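Local coordinates for proton-dependent oligopeptide transporter family protein (Xanthomonas campestris, PDB 6EI3) that probably couples the inward movement of protons to the uptake of small peptides across the membrane, as a POT-family transporter of the Major Facilitator Superfamily, at residues P1-I7 with F124-F129. Numbering follows the deposited sequence. Where two conformers were deposited one is given.
Sequences PRQIPFI and FMVDQF
Gln128 meets Gln3 side chain to side chain, and both ends of its amide are held. Its OE1 accepts a hydrogen bond from Gln3 NE2 at 3.0 Å, on a lone pair in the carbonyl plane, and also accepts the backbone N-H of Val194. Within 124-129, its NE2 turns back to Phe124 O at 2.9 Å, nearly straight at 167°, and passes over the centre of the Phe124 ring; three hydrogen bonds thus fix the flip of this buried amide. The bend at chi2 (-48°) folds the chain back toward Phe124. Alongside, Ile4 CD1 packs at 3.8 Å from Gln128 CB and 3.7 Å from Phe129 CE1. Ile7 forks: CD1 meets the edge of the Phe124 ring at CD2, 3.7 Å away, while CG2 lies 3.9 Å from Met125 CG. In this Major Facilitator Superfamily protein, the contact joins the N-terminal segment leading into helix 4-22 to the C-terminal part of helix 121-127 and the residues that follow. Tyr193 extends the apolar side, touching Ile7 and meeting Phe124 edge-to-face. The solvent side is at Pro1, the one exposed residue of the contact, whose CG makes a CH-pi contact over a face of Phe129, 4.3 Å from the ring centroid.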
# COMPACT_ATOMS: atom_id res chain seq x y z
N PRO A 1 -6.26 29.26 -5.56
CA PRO A 1 -7.61 29.31 -4.95
C PRO A 1 -7.52 29.42 -3.43
O PRO A 1 -6.74 28.69 -2.81
CB PRO A 1 -8.26 27.99 -5.40
CG PRO A 1 -7.49 27.58 -6.61
CD PRO A 1 -6.08 28.05 -6.38
N ARG A 2 -8.32 30.32 -2.84
CA ARG A 2 -8.33 30.60 -1.39
C ARG A 2 -8.70 29.42 -0.50
O ARG A 2 -8.47 29.48 0.71
CB ARG A 2 -9.22 31.81 -1.08
CG ARG A 2 -8.65 33.16 -1.55
CD ARG A 2 -7.58 33.72 -0.62
NE ARG A 2 -8.13 34.24 0.63
CZ ARG A 2 -7.45 34.98 1.50
NH1 ARG A 2 -6.18 35.30 1.26
NH2 ARG A 2 -8.03 35.41 2.61
N GLN A 3 -9.25 28.34 -1.08
CA GLN A 3 -9.61 27.12 -0.33
C GLN A 3 -8.46 26.13 -0.26
O GLN A 3 -8.49 25.26 0.59
CB GLN A 3 -10.86 26.43 -0.91
CG GLN A 3 -10.71 25.95 -2.35
CD GLN A 3 -11.21 26.97 -3.36
OE1 GLN A 3 -10.87 28.16 -3.31
NE2 GLN A 3 -11.98 26.52 -4.33
N ILE A 4 -7.46 26.22 -1.16
CA ILE A 4 -6.31 25.31 -1.22
C ILE A 4 -5.51 25.23 0.14
O ILE A 4 -5.19 24.11 0.54
CB ILE A 4 -5.41 25.62 -2.47
CG1 ILE A 4 -6.15 25.23 -3.80
CG2 ILE A 4 -4.03 24.94 -2.39
CD1 ILE A 4 -6.54 23.67 -3.96
N PRO A 5 -5.28 26.33 0.91
CA PRO A 5 -4.53 26.18 2.19
C PRO A 5 -5.18 25.24 3.21
O PRO A 5 -4.49 24.54 3.94
CB PRO A 5 -4.44 27.62 2.72
CG PRO A 5 -4.54 28.49 1.49
CD PRO A 5 -5.53 27.76 0.62
N PHE A 6 -6.52 25.19 3.24
CA PHE A 6 -7.28 24.31 4.14
C PHE A 6 -7.04 22.85 3.78
O PHE A 6 -6.96 22.02 4.68
CB PHE A 6 -8.78 24.64 4.11
CG PHE A 6 -9.09 26.05 4.58
CD1 PHE A 6 -9.23 26.33 5.94
CD2 PHE A 6 -9.23 27.09 3.67
CE1 PHE A 6 -9.51 27.63 6.37
CE2 PHE A 6 -9.51 28.39 4.11
CZ PHE A 6 -9.64 28.65 5.46
N ILE A 7 -6.88 22.56 2.47
CA ILE A 7 -6.59 21.22 1.92
C ILE A 7 -5.15 20.84 2.26
O ILE A 7 -4.90 19.70 2.66
CB ILE A 7 -6.84 21.21 0.37
CG1 ILE A 7 -8.32 21.56 0.01
CG2 ILE A 7 -6.37 19.90 -0.30
CD1 ILE A 7 -9.40 20.64 0.48
N PHE A 124 -10.48 15.69 -4.71
CA PHE A 124 -11.20 16.88 -4.21
C PHE A 124 -10.34 18.13 -4.36
O PHE A 124 -10.86 19.21 -4.59
CB PHE A 124 -11.61 16.69 -2.74
CG PHE A 124 -12.50 17.77 -2.16
CD1 PHE A 124 -13.80 17.94 -2.61
CD2 PHE A 124 -12.07 18.53 -1.08
CE1 PHE A 124 -14.64 18.90 -2.05
CE2 PHE A 124 -12.89 19.52 -0.54
CZ PHE A 124 -14.18 19.68 -1.00
N MET A 125 -9.02 17.98 -4.20
CA MET A 125 -8.09 19.11 -4.37
C MET A 125 -8.14 19.60 -5.84
O MET A 125 -8.19 20.80 -6.07
CB MET A 125 -6.65 18.68 -3.99
CG MET A 125 -5.64 19.82 -4.12
SD MET A 125 -4.95 19.93 -5.80
CE MET A 125 -3.82 18.48 -5.79
N VAL A 126 -8.04 18.67 -6.82
CA VAL A 126 -8.06 19.02 -8.26
C VAL A 126 -9.38 19.77 -8.62
O VAL A 126 -9.34 20.74 -9.36
CB VAL A 126 -7.79 17.79 -9.17
CG1 VAL A 126 -7.82 18.17 -10.66
CG2 VAL A 126 -6.47 17.12 -8.83
N ASP A 127 -10.52 19.35 -8.01
CA ASP A 127 -11.86 19.96 -8.18
C ASP A 127 -11.86 21.46 -7.84
O ASP A 127 -12.72 22.17 -8.33
CB ASP A 127 -12.90 19.28 -7.25
CG ASP A 127 -13.32 17.88 -7.63
OD1 ASP A 127 -12.94 17.42 -8.74
OD2 ASP A 127 -14.03 17.23 -6.82
N GLN A 128 -10.95 21.92 -6.98
CA GLN A 128 -10.90 23.32 -6.55
C GLN A 128 -10.42 24.28 -7.63
O GLN A 128 -10.63 25.48 -7.49
CB GLN A 128 -10.07 23.49 -5.26
CG GLN A 128 -10.52 22.56 -4.11
CD GLN A 128 -12.02 22.58 -3.90
OE1 GLN A 128 -12.62 23.64 -3.73
NE2 GLN A 128 -12.66 21.41 -3.98
N PHE A 129 -9.80 23.74 -8.71
CA PHE A 129 -9.31 24.51 -9.86
C PHE A 129 -10.34 24.49 -10.98
O PHE A 129 -10.85 23.42 -11.32
CB PHE A 129 -7.98 23.90 -10.37
CG PHE A 129 -6.84 24.01 -9.39
CD1 PHE A 129 -6.62 23.02 -8.44
CD2 PHE A 129 -5.98 25.10 -9.42
CE1 PHE A 129 -5.57 23.12 -7.53
CE2 PHE A 129 -4.92 25.21 -8.51
CZ PHE A 129 -4.73 24.22 -7.57